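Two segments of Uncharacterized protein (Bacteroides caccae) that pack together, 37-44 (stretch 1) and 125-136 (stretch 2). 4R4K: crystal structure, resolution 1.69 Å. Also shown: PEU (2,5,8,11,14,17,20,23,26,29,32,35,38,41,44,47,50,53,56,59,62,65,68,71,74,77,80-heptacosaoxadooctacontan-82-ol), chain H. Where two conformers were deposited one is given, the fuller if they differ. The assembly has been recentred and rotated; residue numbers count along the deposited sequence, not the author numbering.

Stretch 1, residues 37-44: PITLLADD
Stretch 2 (125-136) WYGYDLPIGELK

Ile38 to Leu41 are extended, in a strand that ends at Leu41, with phi/psi from -76/128 at Ile38 to -126/155 at Leu40. Stretch 2 is mostly loop. A type I beta turn runs from Gly127 to Leu130, closed by Leu130 N to Gly127 O at 3.0 Å. Leu135 and Lys136 are helical, and the helix continues later in the chain. The two stretches run in the same direction: Ile38 CA lies 6.7 Å from Tyr126 CA, Leu40 CA 5.4 Å from Tyr128 CA, and Ala42 CA 6.0 Å from Ile132 CA.

No direct hydrogen bond joins them. Four waters bridge the stretches, three of them between backbone atoms. One donates to Thr39 O and Tyr126 O. Another accepts from Leu41 N and donates to Tyr128 O and Leu130 O. A third links Leu41 O to Ile132 N. The fourth joins the Asp43 side chain, through OD1, to Gly133 N.

Ile38 (m, t) sets CD1 over the face of the Tyr126 ring (chi1 m), 4.0 Å from its centroid, a CH-pi contact. Leu40 (m, t) has the largest covered area because its methyls lie among stretch 2 atoms: CD2 is 3.5 Å from Gly127 O, and CD1 is 3.8 Å from Leu135 CD2 (Leu135 is t, p). Tyr128 (chi1 t, chi2 81°) brings OH to 3.0 Å from Leu41 CG, a tight approach. Leu41 chi1 is off-well at -108°. Ile132 (t, t) places CG2 3.5 Å from Asp43 OD1.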

# COMPACT_ATOMS: atom_id res chain seq x y z
N PRO A 37 5.77 -10.40 4.49
CA PRO A 37 7.04 -9.91 3.96
C PRO A 37 7.08 -9.92 2.44
O PRO A 37 6.20 -10.48 1.78
CB PRO A 37 8.05 -10.91 4.52
CG PRO A 37 7.29 -12.18 4.65
CD PRO A 37 5.88 -11.78 5.00
N ILE A 38 8.09 -9.28 1.87
CA ILE A 38 8.31 -9.30 0.45
C ILE A 38 8.90 -10.67 0.12
O ILE A 38 9.87 -11.05 0.75
CB ILE A 38 9.26 -8.16 0.04
CG1 ILE A 38 8.57 -6.79 0.31
CG2 ILE A 38 9.67 -8.25 -1.42
CD1 ILE A 38 9.53 -5.62 0.44
N THR A 39 8.32 -11.39 -0.84
CA THR A 39 8.79 -12.71 -1.27
C THR A 39 9.21 -12.66 -2.75
O THR A 39 8.40 -12.37 -3.62
CB THR A 39 7.72 -13.81 -1.14
OG1 THR A 39 7.29 -13.88 0.21
CG2 THR A 39 8.28 -15.17 -1.55
N LEU A 40 10.47 -12.98 -3.00
CA LEU A 40 11.06 -12.99 -4.35
C LEU A 40 11.71 -14.37 -4.66
O LEU A 40 12.07 -15.09 -3.73
CB LEU A 40 12.10 -11.87 -4.42
CG LEU A 40 11.64 -10.46 -3.97
CD1 LEU A 40 12.81 -9.50 -3.90
CD2 LEU A 40 10.58 -9.89 -4.89
N LEU A 41 11.83 -14.77 -5.93
CA LEU A 41 12.59 -15.99 -6.30
C LEU A 41 14.06 -15.64 -6.42
O LEU A 41 14.39 -14.66 -7.08
CB LEU A 41 12.14 -16.57 -7.66
CG LEU A 41 11.33 -17.85 -7.78
CD1 LEU A 41 11.52 -18.43 -9.18
CD2 LEU A 41 11.71 -18.87 -6.73
N ALA A 42 14.93 -16.45 -5.85
CA ALA A 42 16.37 -16.27 -6.05
C ALA A 42 16.77 -16.55 -7.50
O ALA A 42 16.00 -17.11 -8.28
CB ALA A 42 17.18 -17.15 -5.11
N ASP A 43 17.97 -16.12 -7.88
CA ASP A 43 18.48 -16.40 -9.22
C ASP A 43 18.55 -17.91 -9.52
O ASP A 43 18.34 -18.32 -10.66
CB ASP A 43 19.86 -15.77 -9.41
CG ASP A 43 19.82 -14.26 -9.40
OD1 ASP A 43 18.73 -13.68 -9.62
OD2 ASP A 43 20.89 -13.66 -9.17
N ASP A 44 18.83 -18.72 -8.50
CA ASP A 44 18.83 -20.18 -8.62
C ASP A 44 17.53 -20.76 -9.19
O ASP A 44 17.50 -21.90 -9.67
CB ASP A 44 19.18 -20.84 -7.27
CG ASP A 44 18.02 -20.90 -6.28
OD1 ASP A 44 16.98 -20.25 -6.49
OD2 ASP A 44 18.15 -21.61 -5.27
N TRP A 125 5.30 -2.67 -6.66
CA TRP A 125 6.71 -2.22 -6.62
C TRP A 125 7.65 -3.38 -6.29
O TRP A 125 8.76 -3.43 -6.79
CB TRP A 125 6.90 -1.13 -5.57
CG TRP A 125 6.64 0.27 -6.00
CD1 TRP A 125 5.58 1.04 -5.63
CD2 TRP A 125 7.48 1.10 -6.81
NE1 TRP A 125 5.71 2.28 -6.18
CE2 TRP A 125 6.87 2.34 -6.91
CE3 TRP A 125 8.70 0.91 -7.46
CZ2 TRP A 125 7.43 3.40 -7.64
CZ3 TRP A 125 9.25 1.95 -8.21
CH2 TRP A 125 8.61 3.17 -8.29
N TYR A 126 7.17 -4.27 -5.43
CA TYR A 126 7.89 -5.44 -5.02
C TYR A 126 7.17 -6.73 -5.42
O TYR A 126 7.07 -7.69 -4.64
CB TYR A 126 8.13 -5.41 -3.52
CG TYR A 126 8.75 -4.12 -3.02
CD1 TYR A 126 9.98 -3.70 -3.46
CD2 TYR A 126 8.08 -3.32 -2.10
CE1 TYR A 126 10.53 -2.53 -3.00
CE2 TYR A 126 8.62 -2.14 -1.63
CZ TYR A 126 9.83 -1.74 -2.09
OH TYR A 126 10.38 -0.59 -1.61
N GLY A 127 6.71 -6.78 -6.66
CA GLY A 127 6.00 -7.94 -7.18
C GLY A 127 6.83 -9.19 -7.24
O GLY A 127 8.08 -9.18 -7.18
N TYR A 128 6.14 -10.31 -7.38
CA TYR A 128 6.83 -11.58 -7.45
C TYR A 128 7.64 -11.61 -8.74
O TYR A 128 8.58 -12.36 -8.83
CB TYR A 128 5.87 -12.75 -7.43
CG TYR A 128 6.59 -14.06 -7.20
CD1 TYR A 128 6.95 -14.45 -5.91
CD2 TYR A 128 6.92 -14.89 -8.25
CE1 TYR A 128 7.61 -15.64 -5.68
CE2 TYR A 128 7.58 -16.08 -8.03
CZ TYR A 128 7.92 -16.44 -6.74
OH TYR A 128 8.58 -17.63 -6.52
N ASP A 129 7.30 -10.77 -9.74
CA ASP A 129 8.07 -10.70 -11.01
C ASP A 129 9.36 -9.88 -10.93
O ASP A 129 10.06 -9.74 -11.93
CB ASP A 129 7.31 -10.10 -12.19
CG ASP A 129 6.19 -10.97 -12.69
OD1 ASP A 129 6.20 -12.19 -12.40
OD2 ASP A 129 5.33 -10.42 -13.41
N LEU A 130 9.63 -9.29 -9.78
CA LEU A 130 10.87 -8.55 -9.62
C LEU A 130 12.09 -9.43 -9.38
O LEU A 130 12.12 -10.21 -8.41
CB LEU A 130 10.75 -7.57 -8.47
CG LEU A 130 11.91 -6.59 -8.21
CD1 LEU A 130 11.98 -5.59 -9.35
CD2 LEU A 130 11.69 -5.89 -6.88
N PRO A 131 13.13 -9.30 -10.23
CA PRO A 131 14.35 -10.05 -9.96
C PRO A 131 14.97 -9.60 -8.65
O PRO A 131 15.01 -8.41 -8.36
CB PRO A 131 15.26 -9.69 -11.14
CG PRO A 131 14.34 -9.29 -12.22
CD PRO A 131 13.20 -8.61 -11.53
N ILE A 132 15.43 -10.55 -7.86
CA ILE A 132 16.00 -10.26 -6.55
C ILE A 132 17.18 -9.28 -6.68
O ILE A 132 17.41 -8.44 -5.80
CB ILE A 132 16.42 -11.60 -5.88
CG1 ILE A 132 16.73 -11.44 -4.38
CG2 ILE A 132 17.62 -12.21 -6.59
CD1 ILE A 132 16.63 -12.77 -3.65
N GLY A 133 17.91 -9.36 -7.80
CA GLY A 133 19.03 -8.47 -8.07
C GLY A 133 18.65 -7.01 -8.29
O GLY A 133 19.51 -6.14 -8.25
N GLU A 134 17.37 -6.76 -8.53
CA GLU A 134 16.85 -5.41 -8.72
C GLU A 134 16.18 -4.84 -7.46
O GLU A 134 15.74 -3.69 -7.48
CB GLU A 134 15.87 -5.38 -9.91
CG GLU A 134 16.54 -5.65 -11.26
CD GLU A 134 15.59 -5.54 -12.45
OE1 GLU A 134 14.39 -5.25 -12.24
OE2 GLU A 134 16.06 -5.71 -13.60
N LEU A 135 16.11 -5.62 -6.39
CA LEU A 135 15.45 -5.15 -5.15
C LEU A 135 16.09 -3.88 -4.58
O LEU A 135 15.40 -2.89 -4.33
CB LEU A 135 15.41 -6.24 -4.08
CG LEU A 135 14.73 -5.80 -2.76
CD1 LEU A 135 13.30 -5.32 -3.00
CD2 LEU A 135 14.73 -6.94 -1.76
N LYS A 136 17.41 -3.86 -4.45
CA LYS A 136 18.08 -2.66 -3.90
C LYS A 136 17.78 -1.38 -4.68
O LYS A 136 17.46 -0.31 -4.10
CB LYS A 136 19.58 -2.88 -3.80
CG LYS A 136 20.33 -1.78 -3.05
CD LYS A 136 21.74 -2.21 -2.61
CE LYS A 136 21.86 -2.25 -1.09
NZ LYS A 136 23.27 -2.35 -0.60
OCP PEU H . 6.21 0.17 -11.70
CCQ PEU H . 6.48 0.46 -10.33
CCR PEU H . 5.32 -0.01 -9.46
OCS PEU H . 4.11 0.61 -9.88
CCT PEU H . 3.06 -0.32 -10.19
CCU PEU H . 2.46 -0.90 -8.91
OCV PEU H . 2.07 0.17 -8.06
CCW PEU H . 1.22 -0.21 -6.99
CCX PEU H . 1.34 0.83 -5.89
OCY PEU H . 1.02 2.15 -6.36
CCZ PEU H . 1.06 3.17 -5.35
CDA PEU H . 2.48 3.51 -4.90
ODB PEU H . 2.72 4.92 -4.93
CDC PEU H . 3.92 5.31 -5.58
CDD PEU H . 3.74 5.16 -7.10
ODE PEU H . 4.69 5.95 -7.81
O HOH W 1 6.42 -10.20 -3.72
O HOH W 2 11.25 -12.76 -7.93
O HOH W 3 14.09 -13.06 -9.21
O HOH W 4 17.97 -11.01 -10.33